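Local structure of clostripain-related protein (6NAG) at residues T12-L17 / I49-T54; G89-L94 / I164-L169. The protein is a secreted cysteine protease of the C11 (clostripain) family, called iotapain, that probably hydrolyses peptide bonds. The protein carries 1 engineered substitution. All coordinates share one frame; numbering follows the deposited sequence.

Contact 1: T12-L17 / I49-T54; sequences TVFMYL and IIFMCT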
loop_
_atom_site.group_PDB
_atom_site.type_symbol
_atom_site.label_atom_id
_atom_site.label_comp_id
_atom_site.label_asym_id
_atom_site.label_seq_id
_atom_site.Cartn_x
_atom_site.Cartn_y
_atom_site.Cartn_z
ATOM N N THR A 12 7.224 -9.355 -13.917
ATOM C CA THR A 12 7.335 -8.092 -14.632
ATOM C C THR A 12 8.627 -7.391 -14.239
ATOM O O THR A 12 8.861 -7.118 -13.062
ATOM C CB THR A 12 6.145 -7.157 -14.347
ATOM O OG1 THR A 12 4.951 -7.711 -14.912
ATOM C CG2 THR A 12 6.388 -5.783 -14.952
ATOM N N VAL A 13 9.474 -7.118 -15.224
ATOM C CA VAL A 13 10.681 -6.339 -14.991
ATOM C C VAL A 13 10.423 -4.895 -15.395
ATOM O O VAL A 13 10.316 -4.581 -16.579
ATOM C CB VAL A 13 11.888 -6.894 -15.769
ATOM C CG1 VAL A 13 13.111 -6.020 -15.542
ATOM C CG2 VAL A 13 12.170 -8.329 -15.359
ATOM N N PHE A 14 10.313 -4.020 -14.402
ATOM C CA PHE A 14 9.983 -2.624 -14.651
ATOM C C PHE A 14 11.225 -1.740 -14.667
ATOM O O PHE A 14 11.814 -1.462 -13.623
ATOM C CB PHE A 14 8.990 -2.122 -13.600
ATOM C CG PHE A 14 8.657 -0.663 -13.726
ATOM C CD1 PHE A 14 8.255 -0.133 -14.940
ATOM C CD2 PHE A 14 8.734 0.176 -12.626
ATOM C CE1 PHE A 14 7.948 1.208 -15.057
ATOM C CE2 PHE A 14 8.425 1.517 -12.737
ATOM C CZ PHE A 14 8.031 2.034 -13.953
ATOM N N MET A 15 11.621 -1.306 -15.859
ATOM C CA MET A 15 12.718 -0.356 -15.995
ATOM C C MET A 15 12.193 1.066 -15.834
ATOM O O MET A 15 11.415 1.552 -16.653
ATOM C CB MET A 15 13.424 -0.517 -17.342
ATOM C CG MET A 15 14.577 0.453 -17.542
ATOM S SD MET A 15 15.618 0.040 -18.953
ATOM C CE MET A 15 16.707 -1.178 -18.224
ATOM N N TYR A 16 12.627 1.721 -14.764
ATOM C CA TYR A 16 12.127 3.038 -14.398
ATOM C C TYR A 16 13.174 4.114 -14.669
ATOM O O TYR A 16 14.214 4.160 -14.012
ATOM C CB TYR A 16 11.711 3.035 -12.926
ATOM C CG TYR A 16 11.241 4.363 -12.381
ATOM C CD1 TYR A 16 10.115 4.990 -12.896
ATOM C CD2 TYR A 16 11.908 4.972 -11.327
ATOM C CE1 TYR A 16 9.680 6.199 -12.389
ATOM C CE2 TYR A 16 11.480 6.177 -10.813
ATOM C CZ TYR A 16 10.367 6.788 -11.347
ATOM O OH TYR A 16 9.943 7.989 -10.832
ATOM N N LEU A 17 12.896 4.975 -15.644
ATOM C CA LEU A 17 13.855 5.988 -16.069
ATOM C C LEU A 17 13.290 7.405 -15.993
ATOM O O LEU A 17 12.913 7.979 -17.014
ATOM C CB LEU A 17 14.324 5.702 -17.498
ATOM C CG LEU A 17 14.943 4.329 -17.769
ATOM C CD1 LEU A 17 15.091 4.093 -19.263
ATOM C CD2 LEU A 17 16.288 4.199 -17.071
ATOM N N ILE A 49 8.440 -3.918 -18.867
ATOM C CA ILE A 49 7.734 -2.644 -18.931
ATOM C C ILE A 49 8.694 -1.496 -18.639
ATOM O O ILE A 49 9.450 -1.547 -17.672
ATOM C CB ILE A 49 6.556 -2.600 -17.938
ATOM C CG1 ILE A 49 5.669 -3.835 -18.107
ATOM C CG2 ILE A 49 5.745 -1.330 -18.121
ATOM C CD1 ILE A 49 5.054 -3.962 -19.480
ATOM N N ILE A 50 8.668 -0.465 -19.478
ATOM C CA ILE A 50 9.606 0.646 -19.340
ATOM C C ILE A 50 8.912 2.003 -19.239
ATOM O O ILE A 50 8.083 2.355 -20.075
ATOM C CB ILE A 50 10.598 0.690 -20.521
ATOM C CG1 ILE A 50 11.377 -0.624 -20.615
ATOM C CG2 ILE A 50 11.555 1.863 -20.376
ATOM C CD1 ILE A 50 12.417 -0.637 -21.711
ATOM N N PHE A 51 9.264 2.754 -18.200
ATOM C CA PHE A 51 8.814 4.131 -18.037
ATOM C C PHE A 51 9.999 5.069 -18.223
ATOM O O PHE A 51 10.985 4.980 -17.495
ATOM C CB PHE A 51 8.178 4.334 -16.658
ATOM C CG PHE A 51 7.843 5.770 -16.339
ATOM C CD1 PHE A 51 8.763 6.588 -15.703
ATOM C CD2 PHE A 51 6.602 6.292 -16.661
ATOM C CE1 PHE A 51 8.457 7.903 -15.407
ATOM C CE2 PHE A 51 6.290 7.606 -16.364
ATOM C CZ PHE A 51 7.219 8.411 -15.736
ATOM N N MET A 52 9.907 5.967 -19.197
ATOM C CA MET A 52 10.994 6.906 -19.444
ATOM C C MET A 52 10.497 8.321 -19.705
ATOM O O MET A 52 9.572 8.535 -20.487
ATOM C CB MET A 52 11.847 6.443 -20.624
ATOM C CG MET A 52 12.987 7.392 -20.948
ATOM S SD MET A 52 14.010 6.848 -22.323
ATOM C CE MET A 52 15.158 8.214 -22.443
ATOM N N CYS A 53 11.125 9.286 -19.041
ATOM C CA CYS A 53 10.853 10.693 -19.292
ATOM C C CYS A 53 11.582 11.167 -20.542
ATOM O O CYS A 53 12.810 11.153 -20.597
ATOM C CB CYS A 53 11.267 11.548 -18.093
ATOM S SG CYS A 53 10.184 11.415 -16.661
ATOM N N THR A 54 10.819 11.578 -21.548
ATOM C CA THR A 54 11.399 12.162 -22.750
ATOM C C THR A 54 11.965 13.534 -22.411
ATOM O O THR A 54 13.065 13.893 -22.834
ATOM C CB THR A 54 10.364 12.288 -23.878
ATOM O OG1 THR A 54 9.836 10.994 -24.190
ATOM C CG2 THR A 54 11.007 12.875 -25.117
#

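Contact 2: G89-L94 / I164-L169; sequences GITSIL and ISNAGL. With PRO (proline), chain D; PRO (proline), chain E.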
loop_
_atom_site.group_PDB
_atom_site.type_symbol
_atom_site.label_atom_id
_atom_site.label_comp_id
_atom_site.label_asym_id
_atom_site.label_seq_id
_atom_site.Cartn_x
_atom_site.Cartn_y
_atom_site.Cartn_z
ATOM N N GLY A 89 2.918 10.046 -6.984
ATOM C CA GLY A 89 3.212 9.909 -8.399
ATOM C C GLY A 89 3.851 8.576 -8.730
ATOM O O GLY A 89 3.490 7.934 -9.715
ATOM N N ILE A 90 4.806 8.161 -7.902
ATOM C CA ILE A 90 5.469 6.873 -8.073
ATOM C C ILE A 90 4.469 5.729 -7.912
ATOM O O ILE A 90 4.495 4.760 -8.671
ATOM C CB ILE A 90 6.628 6.701 -7.067
ATOM C CG1 ILE A 90 7.732 7.720 -7.357
ATOM C CG2 ILE A 90 7.191 5.289 -7.121
ATOM C CD1 ILE A 90 8.901 7.647 -6.401
ATOM N N THR A 91 3.585 5.857 -6.927
ATOM C CA THR A 91 2.538 4.868 -6.696
ATOM C C THR A 91 1.623 4.739 -7.910
ATOM O O THR A 91 1.279 3.633 -8.325
ATOM C CB THR A 91 1.689 5.227 -5.460
ATOM O OG1 THR A 91 2.510 5.198 -4.288
ATOM C CG2 THR A 91 0.542 4.243 -5.291
ATOM N N SER A 92 1.242 5.879 -8.479
ATOM C CA SER A 92 0.347 5.908 -9.630
ATOM C C SER A 92 0.967 5.218 -10.841
ATOM O O SER A 92 0.289 4.494 -11.569
ATOM C CB SER A 92 -0.023 7.351 -9.980
ATOM O OG SER A 92 -0.960 7.394 -11.042
ATOM N N ILE A 93 2.260 5.446 -11.050
ATOM C CA ILE A 93 2.984 4.818 -12.149
ATOM C C ILE A 93 3.076 3.309 -11.944
ATOM O O ILE A 93 2.823 2.532 -12.865
ATOM C CB ILE A 93 4.400 5.406 -12.300
ATOM C CG1 ILE A 93 4.322 6.892 -12.649
ATOM C CG2 ILE A 93 5.184 4.656 -13.363
ATOM C CD1 ILE A 93 5.659 7.596 -12.632
ATOM N N LEU A 94 3.433 2.902 -10.730
ATOM C CA LEU A 94 3.539 1.486 -10.395
ATOM C C LEU A 94 2.187 0.788 -10.496
ATOM O O LEU A 94 2.118 -0.400 -10.809
ATOM C CB LEU A 94 4.118 1.308 -8.991
ATOM C CG LEU A 94 5.610 1.612 -8.844
ATOM C CD1 LEU A 94 6.047 1.452 -7.400
ATOM C CD2 LEU A 94 6.428 0.713 -9.756
ATOM N N ILE A 164 6.341 2.581 -3.497
ATOM C CA ILE A 164 6.222 1.153 -3.764
ATOM C C ILE A 164 5.246 0.498 -2.795
ATOM O O ILE A 164 4.430 -0.337 -3.187
ATOM C CB ILE A 164 7.593 0.449 -3.667
ATOM C CG1 ILE A 164 8.578 1.063 -4.662
ATOM C CG2 ILE A 164 7.450 -1.044 -3.919
ATOM C CD1 ILE A 164 9.972 0.489 -4.574
ATOM N N SER A 165 5.332 0.890 -1.527
ATOM C CA SER A 165 4.489 0.321 -0.483
ATOM C C SER A 165 3.013 0.646 -0.702
ATOM O O SER A 165 2.152 -0.224 -0.565
ATOM C CB SER A 165 4.938 0.825 0.890
ATOM O OG SER A 165 4.160 0.250 1.924
ATOM N N ASN A 166 2.724 1.897 -1.046
ATOM C CA ASN A 166 1.349 2.326 -1.277
ATOM C C ASN A 166 0.769 1.751 -2.564
ATOM O O ASN A 166 -0.442 1.783 -2.777
ATOM C CB ASN A 166 1.263 3.852 -1.304
ATOM C CG ASN A 166 1.476 4.470 0.063
ATOM O OD1 ASN A 166 1.282 3.817 1.088
ATOM N ND2 ASN A 166 1.872 5.736 0.085
ATOM N N ALA A 167 1.640 1.227 -3.420
ATOM C CA ALA A 167 1.204 0.553 -4.635
ATOM C C ALA A 167 0.863 -0.901 -4.329
ATOM O O ALA A 167 0.366 -1.629 -5.188
ATOM C CB ALA A 167 2.274 0.639 -5.709
ATOM N N GLY A 168 1.136 -1.314 -3.095
ATOM C CA GLY A 168 0.856 -2.668 -2.656
ATOM C C GLY A 168 1.837 -3.672 -3.223
ATOM O O GLY A 168 1.487 -4.828 -3.457
ATOM N N LEU A 169 3.071 -3.230 -3.440
ATOM C CA LEU A 169 4.093 -4.080 -4.039
ATOM C C LEU A 169 5.306 -4.271 -3.137
ATOM O O LEU A 169 5.654 -3.396 -2.345
ATOM C CB LEU A 169 4.553 -3.498 -5.377
ATOM C CG LEU A 169 3.555 -3.437 -6.532
ATOM C CD1 LEU A 169 4.212 -2.814 -7.753
ATOM C CD2 LEU A 169 3.021 -4.821 -6.856
HETATM N N PRO D . 4.107 -7.735 -4.541
HETATM C CA PRO D . 4.543 -8.861 -3.710
HETATM C C PRO D . 4.940 -10.070 -4.550
HETATM O O PRO D . 5.209 -11.152 -4.024
HETATM C CB PRO D . 3.306 -9.163 -2.867
HETATM C CG PRO D . 2.173 -8.795 -3.757
HETATM C CD PRO D . 2.640 -7.606 -4.559
HETATM O OXT PRO D . 5.004 -9.991 -5.776
HETATM N N PRO E . 1.729 11.961 -11.713
HETATM C CA PRO E . 0.340 11.833 -12.163
HETATM C C PRO E . -0.658 12.296 -11.107
HETATM O O PRO E . -1.631 11.604 -10.807
HETATM C CB PRO E . 0.198 10.333 -12.427
HETATM C CG PRO E . 1.574 9.890 -12.772
HETATM C CD PRO E . 2.490 10.716 -11.916
HETATM O OXT PRO E . -0.514 13.374 -10.530
#

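Contact 1: T12-L17 / I49-T54
The Phe14 ring reaches over the neighbouring strand to the base of Phe51, where its CE1 comes within 3.5 Å of Phe51 CB; the methylene meets the ring at an edge, near its plane. Two residues further along, Tyr16 meets the same phenylalanine ring to ring, with CE1 3.5 Å from Phe51 CD1. These two rings lie side by side with nearly parallel planes, inclined by 22°, but are slid so far apart (centroids 5.5 Å) that they barely overlap. Phe14, Tyr16 and Phe51 all hold CG anti to the backbone N (chi1 between 173° and 177°), which turns the three aromatics the same way. With an alanine in place of Phe14, Phe51 CB would probably lose its aromatic neighbour and a gap would open beside it on this face of the sheet. Ile49 completes this row, and Thr12 CG2 touches its CG1 at 3.8 Å; the Thr12 hydroxyl is engaged by Thr103 and Ser101.

Met15, Leu17, Ile50 and Met52 point to the other face. There Met15 CB rests on Ile50 CG1 (3.9 Å) and Leu17 CB on Met52 CB (4.1 Å), while Met52 continues, extended, onto helix 24-38.

Five backbone hydrogen bonds keep the strands in parallel register: Ile49 N and Phe51 N donate to Val13 O and Met15 O, Met15 N and Leu17 N to Ile49 O and Phe51 O, and Cys53 N to Leu17 O. Strand 11-17 also bonds to strand 105-111 on its other edge. Two parallel neighbours joined through helix 24-38, strands 11-17 and 46-53 form a beta-alpha-beta crossover within the mixed sheet of the caspase-like fold expected of clan CD proteases.

Contact 2: G89-L94 / I164-L169
Leu94 CD1 packs 3.7 Å from Ile164 CG1 and equally near Ile164 CA, joining helix 87-100 to the last turn of helix 157-166, which closes in a Schellman motif at Gly168. Leu94 CB meets the Ala167 methyl, CB to CB, at 3.8 Å, and Leu169 CD1 approaches the same Leu94 CB from beyond the turn. One leucine therefore touches the final helical turn, the residue before the glycine and the one after it.

Thr91 carries the outer part of the contact. Its CG2, anti to the backbone N (OG1 at chi1 -64°), lies against the Asn166 carbonyl group and 4.0 Å from Ala167 CB, while its OG1 sits near Asn166 CB. The hydroxyl lies within hydrogen-bonding reach of both Ala87 O in its own helix and Gly163 O in the other, and its single proton must be shared or alternate between them, so the polar link between the helices is partial.

Further out, Gly168 takes a positive phi (74°), and the bonds Leu169 N to Ile164 O and Gly168 N to Ser165 O lead back into the final turn, fixing the path along which Ala167 and Leu169 face helix 87-100. Gln98 NE2 holds Ala167 O, and Met171 of strand 171-177 touches both Leu94 and Ile164 from the sheet side. Two bound prolines flank the pair. One lies by helix 87-100, near Gly89 and Ser92, with Ser92 OG 3.4 Å from its CB. The other lies by the turn, where Leu169 CD2 is 3.6 Å from the proline CD.

Overall arrangement
Contact 1 supplies two strands of the central sheet, and contact 2 joins two helices that lie over the same face; their centres are about 14 Å apart. The aromatic row of contact 1 meets helix 87-100 directly: Phe51 CZ is 3.6 Å from Ile93 CD1, Phe14 CE2 is 3.7 Å from Leu94 CD2, and Tyr16 OH is 4.1 Å from Ile90 CG1. Leu94 thus packs on the sheet with one methyl and on Ile164 with the other. Of the three bound prolines, two border contact 2, whereas the third lies about 5 Å from the Met52 side chain, on the sheet face bearing helix 24-38.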